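Local coordinates for protein TSSL1 (Pseudomonas aeruginosa, PDB 4B62) that probably anchors the bacterial type VI secretion system to the cell wall, binding peptidoglycan through its OmpA-like periplasmic module, at residues R92-S95 with N96-S100; A113-D117 with A118-T122. All coordinates share one frame; numbering follows the deposited sequence.

Contact 1: residues R92-S95 with N96-S100. With PO4 (phosphate ion), chain C.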
ATOM      1  N   ARG A  92       2.223  16.769  11.945  1.00 13.28           N
ATOM      2  CA  ARG A  92       2.407  16.511  10.528  1.00 14.81           C
ATOM      3  C   ARG A  92       1.136  15.914   9.927  1.00 14.96           C
ATOM      4  O   ARG A  92       0.819  16.183   8.764  1.00 16.69           O
ATOM      5  CB  ARG A  92       3.601  15.579  10.291  1.00 16.69           C
ATOM      6  CG  ARG A  92       4.145  15.611   8.872  1.00 21.03           C
ATOM      7  CD  ARG A  92       5.428  14.796   8.730  1.00 22.01           C
ATOM      8  NE  ARG A  92       6.480  15.180   9.677  1.00 21.99           N
ATOM      9  CZ  ARG A  92       7.300  16.220   9.533  1.00 22.00           C
ATOM     10  NH1 ARG A  92       7.185  17.038   8.487  1.00 24.67           N
ATOM     11  NH2 ARG A  92       8.230  16.465  10.461  1.00 22.49           N
ATOM     12  N   TYR A  93       0.418  15.114  10.718  1.00 14.06           N
ATOM     13  CA  TYR A  93      -0.783  14.408  10.239  1.00 14.39           C
ATOM     14  C   TYR A  93      -1.918  14.642  11.217  1.00 14.32           C
ATOM     15  O   TYR A  93      -2.145  13.840  12.123  1.00 15.32           O
ATOM     16  CB  TYR A  93      -0.520  12.918  10.039  1.00 13.84           C
ATOM     17  CG  TYR A  93       0.745  12.670   9.268  1.00 14.89           C
ATOM     18  CD1 TYR A  93       0.830  12.966   7.917  1.00 15.82           C
ATOM     19  CD2 TYR A  93       1.878  12.178   9.903  1.00 16.46           C
ATOM     20  CE1 TYR A  93       2.008  12.759   7.212  1.00 17.05           C
ATOM     21  CE2 TYR A  93       3.055  11.971   9.210  1.00 15.82           C
ATOM     22  CZ  TYR A  93       3.120  12.261   7.866  1.00 15.33           C
ATOM     23  OH  TYR A  93       4.306  12.055   7.177  1.00 18.52           O
ATOM     24  N   PRO A  94      -2.642  15.761  11.041  1.00 15.38           N
ATOM     25  CA  PRO A  94      -3.650  16.132  12.035  1.00 16.36           C
ATOM     26  C   PRO A  94      -4.945  15.313  12.021  1.00 15.12           C
ATOM     27  O   PRO A  94      -5.808  15.521  12.876  1.00 20.13           O
ATOM     28  CB  PRO A  94      -3.943  17.597  11.710  1.00 18.90           C
ATOM     29  CG  PRO A  94      -3.514  17.778  10.295  1.00 22.94           C
ATOM     30  CD  PRO A  94      -2.358  16.852  10.094  1.00 14.95           C
ATOM     31  N   SER A  95      -5.073  14.398  11.062  1.00 14.62           N
ATOM     32  CA  SER A  95      -6.229  13.527  10.953  1.00 12.47           C
ATOM     33  C   SER A  95      -5.804  12.181  10.383  1.00 11.74           C
ATOM     34  O   SER A  95      -4.728  12.037   9.749  1.00 11.76           O
ATOM     35  CB  SER A  95      -7.290  14.131  10.030  1.00 12.16           C
ATOM     36  OG  SER A  95      -6.821  14.223   8.691  1.00 13.23           O
ATOM     37  N   ASN A  96      -6.672  11.194  10.584  1.00 11.81           N
ATOM     38  CA  ASN A  96      -6.503   9.920   9.915  1.00 12.77           C
ATOM     39  C   ASN A  96      -6.595  10.081   8.396  1.00 11.48           C
ATOM     40  O   ASN A  96      -5.909   9.381   7.663  1.00 12.67           O
ATOM     41  CB  ASN A  96      -7.528   8.893  10.419  1.00 14.15           C
ATOM     42  CG  ASN A  96      -6.918   7.832  11.331  1.00 15.45           C
ATOM     43  OD1 ASN A  96      -5.704   7.621  11.352  1.00 16.39           O
ATOM     44  ND2 ASN A  96      -7.775   7.127  12.067  1.00 16.91           N
ATOM     45  N   TRP A  97      -7.434  11.003   7.917  1.00 11.12           N
ATOM     46  CA  TRP A  97      -7.490  11.269   6.489  1.00 11.15           C
ATOM     47  C   TRP A  97      -6.120  11.682   5.957  1.00 10.15           C
ATOM     48  O   TRP A  97      -5.618  11.103   4.991  1.00 11.11           O
ATOM     49  CB  TRP A  97      -8.546  12.329   6.115  1.00 12.83           C
ATOM     50  CG  TRP A  97      -8.444  12.592   4.686  1.00 11.92           C
ATOM     51  CD1 TRP A  97      -8.960  11.823   3.670  1.00 15.12           C
ATOM     52  CD2 TRP A  97      -7.675  13.618   4.057  1.00 11.52           C
ATOM     53  NE1 TRP A  97      -8.566  12.317   2.464  1.00 13.95           N
ATOM     54  CE2 TRP A  97      -7.802  13.435   2.666  1.00 12.93           C
ATOM     55  CE3 TRP A  97      -6.935  14.713   4.530  1.00 13.34           C
ATOM     56  CZ2 TRP A  97      -7.184  14.279   1.740  1.00 14.73           C
ATOM     57  CZ3 TRP A  97      -6.328  15.554   3.600  1.00 14.08           C
ATOM     58  CH2 TRP A  97      -6.456  15.327   2.225  1.00 15.58           C
ATOM     59  N   LYS A  98      -5.494  12.646   6.624  1.00 10.68           N
ATOM     60  CA  LYS A  98      -4.226  13.141   6.128  1.00 10.59           C
ATOM     61  C   LYS A  98      -3.157  12.065   6.190  1.00 10.55           C
ATOM     62  O   LYS A  98      -2.363  11.925   5.258  1.00 10.58           O
ATOM     63  CB  LYS A  98      -3.782  14.392   6.873  1.00 12.27           C
ATOM     64  CG  LYS A  98      -2.562  15.046   6.232  1.00 14.49           C
ATOM     65  CD  LYS A  98      -2.888  15.655   4.875  1.00 18.30           C
ATOM     66  CE  LYS A  98      -1.661  16.005   4.045  1.00 23.15           C
ATOM     67  NZ  LYS A  98      -0.932  17.154   4.632  1.00 23.68           N
ATOM     68  N   LEU A  99      -3.142  11.286   7.270  1.00 10.45           N
ATOM     69  CA  LEU A  99      -2.189  10.185   7.346  1.00 10.44           C
ATOM     70  C   LEU A  99      -2.400   9.178   6.202  1.00  9.71           C
ATOM     71  O   LEU A  99      -1.429   8.708   5.588  1.00 10.59           O
ATOM     72  CB  LEU A  99      -2.275   9.488   8.700  1.00 11.43           C
ATOM     73  CG  LEU A  99      -1.242   8.386   8.937  1.00 12.29           C
ATOM     74  CD1 LEU A  99       0.183   8.928   8.918  1.00 13.27           C
ATOM     75  CD2 LEU A  99      -1.574   7.655  10.238  1.00 14.15           C
ATOM     76  N   SER A 100      -3.666   8.861   5.905  1.00  9.94           N
ATOM     77  CA  SER A 100      -3.966   7.884   4.864  1.00 10.06           C
ATOM     78  C   SER A 100      -3.510   8.404   3.486  1.00  9.42           C
ATOM     79  O   SER A 100      -2.992   7.646   2.667  1.00  9.74           O
ATOM     80  CB  SER A 100      -5.459   7.535   4.873  1.00 10.30           C
ATOM     81  OG  SER A 100      -6.299   8.532   4.301  1.00 11.02           O
TER
HETATM   82  P   PO4 C1448       7.080  11.066   9.258  0.57 20.16           P
HETATM   83  O1  PO4 C1448       7.926   9.893   9.678  0.57 26.08           O
HETATM   84  O2  PO4 C1448       6.501  11.703  10.482  0.57 26.74           O
HETATM   85  O3  PO4 C1448       7.922  12.092   8.548  0.57 24.62           O
HETATM   86  O4  PO4 C1448       5.958  10.663   8.343  0.57 15.87           O
HETATM   87  O   HOH W   1       0.798  15.522   5.977  1.00 30.34           O
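Tyr93 is gripped from three directions: a methyl of Leu99 on one ring face, the aliphatic CG of its neighbour Arg92 on the opposite face, and a phosphate ion at the edge. Leu99 CD1 sits 4.0 Å from the centroid of the Tyr93 ring, 20° off the normal, a CH-pi contact displaced toward the rim near Tyr93 CG and CD2. At the far end Tyr93 OH donates a very short bond of 2.5 Å to phosphate O4, which lies in the ring plane; Ser52 OG and Ala53 N also bind this ion, probably a crystallisation component. The loop 92-95 leads into helix 96-115 of the OmpA-like domain, with Ser95 as its N-cap. With chi1 at 65°, Ser95 OG lies between its own backbone N and carbonyl carbon, from where it accepts Lys98 N at 2.9 Å. Ser95 O takes the first helical bond, from Leu99 N, at 3.0 Å. The Lys98 side chain turns back at chi2 (69°) and again at chi4, which brings its amine to a water, with Lys98 NZ 2.7 Å from the water oxygen; the same water donates to Arg92 O. Asn96 ND2 reaches Asp84 OD1, joining the helix start to the preceding loop.

Contact 2: residues A113-D117 with A118-T122; sequences ATTGD and AGRFT
The Asp117 and Arg120 side chains run alongside each other in the same direction and form the tight part of this turn. Arg120 NH1 meets Asp117 OD2 at 2.9 Å in a salt bridge, nearly along the C-O bond, and OD2 lies 18° out of the guanidinium plane. The carboxylate and guanidinium planes are 53° apart, while Arg120 CD packs 3.6 Å from Asp117 CB. Arg120 CG is anti to the backbone N (chi1 179°) and the chain runs on extended to NE, a reach that lets NE and NH2 bond Gly75 O and Leu70 O; the guanidinium is thus held on several sides. Thr115 OG1 lies 3.4 Å from Phe121 CE1, approaching the ring obliquely, and accepts Asp117 N in an ST turn; its stronger polar partner is Leu111 O. Between helix 96-115 and strand 121-125 of the beta-alpha-beta unit, Gly116 leaves the helix with positive phi and a type II turn runs from Asp117 to Arg120, with Gly119 also at positive phi. The turn's own bond, Arg120 N to Asp117 O, is weak at 3.5 Å. A water at the Phe121 ring edge supplements it, donating to Asp117 O at 2.8 Å and accepting from Gly119 N and Phe121 N. The loose side is the exposed tip, Ala118 and Gly119, where Ala118 CB points away from the helix end and touches just the adjoining Asp117.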
ATOM      1  N   ALA A 113       9.857   6.713  -8.208  1.00 13.80           N
ATOM      2  CA  ALA A 113      11.281   7.059  -8.274  1.00 14.70           C
ATOM      3  C   ALA A 113      12.145   5.841  -8.623  1.00 14.69           C
ATOM      4  O   ALA A 113      13.114   5.950  -9.377  1.00 18.39           O
ATOM      5  CB  ALA A 113      11.742   7.690  -6.977  1.00 14.73           C
ATOM      6  N   THR A 114      11.786   4.680  -8.088  1.00 12.92           N
ATOM      7  CA  THR A 114      12.546   3.455  -8.317  1.00 15.60           C
ATOM      8  C   THR A 114      12.325   2.889  -9.715  1.00 16.79           C
ATOM      9  O   THR A 114      13.272   2.480 -10.373  1.00 18.87           O
ATOM     10  CB  THR A 114      12.236   2.430  -7.216  1.00 16.63           C
ATOM     11  OG1 THR A 114      12.778   2.938  -6.000  1.00 19.14           O
ATOM     12  CG2 THR A 114      12.830   1.051  -7.508  1.00 20.27           C
ATOM     13  N   THR A 115      11.077   2.873 -10.182  1.00 16.03           N
ATOM     14  CA  THR A 115      10.814   2.422 -11.553  1.00 17.09           C
ATOM     15  C   THR A 115      11.268   3.438 -12.603  1.00 16.09           C
ATOM     16  O   THR A 115      11.545   3.070 -13.749  1.00 20.76           O
ATOM     17  CB  THR A 115       9.323   2.142 -11.781  1.00 17.29           C
ATOM     18  OG1 THR A 115       8.580   3.350 -11.589  1.00 16.00           O
ATOM     19  CG2 THR A 115       8.824   1.045 -10.851  1.00 17.09           C
ATOM     20  N   GLY A 116      11.328   4.708 -12.220  1.00 16.46           N
ATOM     21  CA  GLY A 116      11.578   5.792 -13.166  1.00 17.80           C
ATOM     22  C   GLY A 116      10.432   6.101 -14.113  1.00 17.97           C
ATOM     23  O   GLY A 116      10.631   6.787 -15.099  1.00 22.26           O
ATOM     24  N   ASP A 117       9.233   5.628 -13.792  1.00 14.82           N
ATOM     25  CA  ASP A 117       8.053   5.848 -14.613  1.00 13.93           C
ATOM     26  C   ASP A 117       7.221   6.977 -14.024  1.00 14.37           C
ATOM     27  O   ASP A 117       6.411   6.769 -13.107  1.00 16.25           O
ATOM     28  CB  ASP A 117       7.215   4.578 -14.694  1.00 14.18           C
ATOM     29  CG  ASP A 117       7.932   3.442 -15.391  1.00 14.64           C
ATOM     30  OD1 ASP A 117       8.666   3.706 -16.369  1.00 17.51           O
ATOM     31  OD2 ASP A 117       7.764   2.286 -14.958  1.00 17.25           O
ATOM     32  N   ALA A 118       7.443   8.177 -14.542  1.00 14.05           N
ATOM     33  CA  ALA A 118       6.778   9.382 -14.045  1.00 13.55           C
ATOM     34  C   ALA A 118       5.366   9.480 -14.604  1.00 14.17           C
ATOM     35  O   ALA A 118       5.173   9.513 -15.811  1.00 15.22           O
ATOM     36  CB  ALA A 118       7.585  10.615 -14.432  1.00 14.88           C
ATOM     37  N   GLY A 119       4.383   9.526 -13.712  1.00 12.93           N
ATOM     38  CA  GLY A 119       2.970   9.613 -14.094  1.00 12.71           C
ATOM     39  C   GLY A 119       2.253   8.275 -14.035  1.00 11.46           C
ATOM     40  O   GLY A 119       1.022   8.213 -14.123  1.00 12.92           O
ATOM     41  N   ARG A 120       3.020   7.206 -13.853  1.00 11.51           N
ATOM     42  CA  ARG A 120       2.491   5.852 -13.748  1.00 10.35           C
ATOM     43  C   ARG A 120       1.767   5.581 -12.443  1.00 10.57           C
ATOM     44  O   ARG A 120       0.917   4.707 -12.400  1.00 12.02           O
ATOM     45  CB  ARG A 120       3.632   4.857 -13.911  1.00 11.21           C
ATOM     46  CG  ARG A 120       3.247   3.401 -13.794  1.00 11.65           C
ATOM     47  CD  ARG A 120       4.402   2.483 -14.135  1.00 12.64           C
ATOM     48  NE  ARG A 120       3.959   1.107 -14.057  1.00 13.21           N
ATOM     49  CZ  ARG A 120       4.739   0.039 -13.935  1.00 15.54           C
ATOM     50  NH1 ARG A 120       6.066   0.158 -13.900  1.00 15.58           N
ATOM     51  NH2 ARG A 120       4.176  -1.156 -13.847  1.00 17.92           N
ATOM     52  N   PHE A 121       2.134   6.302 -11.382  1.00 12.32           N
ATOM     53  CA  PHE A 121       1.600   6.058 -10.036  1.00 12.18           C
ATOM     54  C   PHE A 121       0.806   7.246  -9.563  1.00 13.53           C
ATOM     55  O   PHE A 121       1.289   8.381  -9.626  1.00 16.28           O
ATOM     56  CB  PHE A 121       2.750   5.825  -9.038  1.00 12.72           C
ATOM     57  CG  PHE A 121       3.572   4.630  -9.361  1.00 12.89           C
ATOM     58  CD1 PHE A 121       4.588   4.719 -10.300  1.00 13.85           C
ATOM     59  CD2 PHE A 121       3.309   3.406  -8.782  1.00 13.10           C
ATOM     60  CE1 PHE A 121       5.313   3.604 -10.657  1.00 14.54           C
ATOM     61  CE2 PHE A 121       4.040   2.287  -9.129  1.00 14.20           C
ATOM     62  CZ  PHE A 121       5.050   2.389 -10.062  1.00 14.28           C
ATOM     63  N   THR A 122      -0.405   6.998  -9.087  1.00 12.85           N
ATOM     64  CA  THR A 122      -1.150   8.021  -8.394  1.00 13.51           C
ATOM     65  C   THR A 122      -1.632   7.463  -7.083  1.00 10.73           C
ATOM     66  O   THR A 122      -1.643   6.233  -6.875  1.00 12.05           O
ATOM     67  CB  THR A 122      -2.331   8.551  -9.208  1.00 15.22           C
ATOM     68  OG1 THR A 122      -3.281   7.502  -9.408  1.00 15.82           O
ATOM     69  CG2 THR A 122      -1.861   9.084 -10.555  1.00 18.32           C
TER
HETATM   70  O   HOH W   2       4.710   8.037 -11.235  1.00 20.40           O

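From the N terminus, the chain leaves strand 77-82, runs through a long loop and reaches contact 1, where residues 92-95 turn into the start of helix 96-115. The helix then spans the distance to contact 2, where residues 113-117 end it and 118-122 lead into strand 121-125, alongside 77-82 in the sheet. Each contact is a local turn between consecutive residues, so neither closes a long loop, and they neither nest nor cross: contact 1 is complete before the chain reaches contact 2, with centres 24 Å apart and nearest atoms about 10 Å apart. They mark the two ends of one helix and so frame the crossover between parallel strands, contact 2 making the return to the sheet's edge.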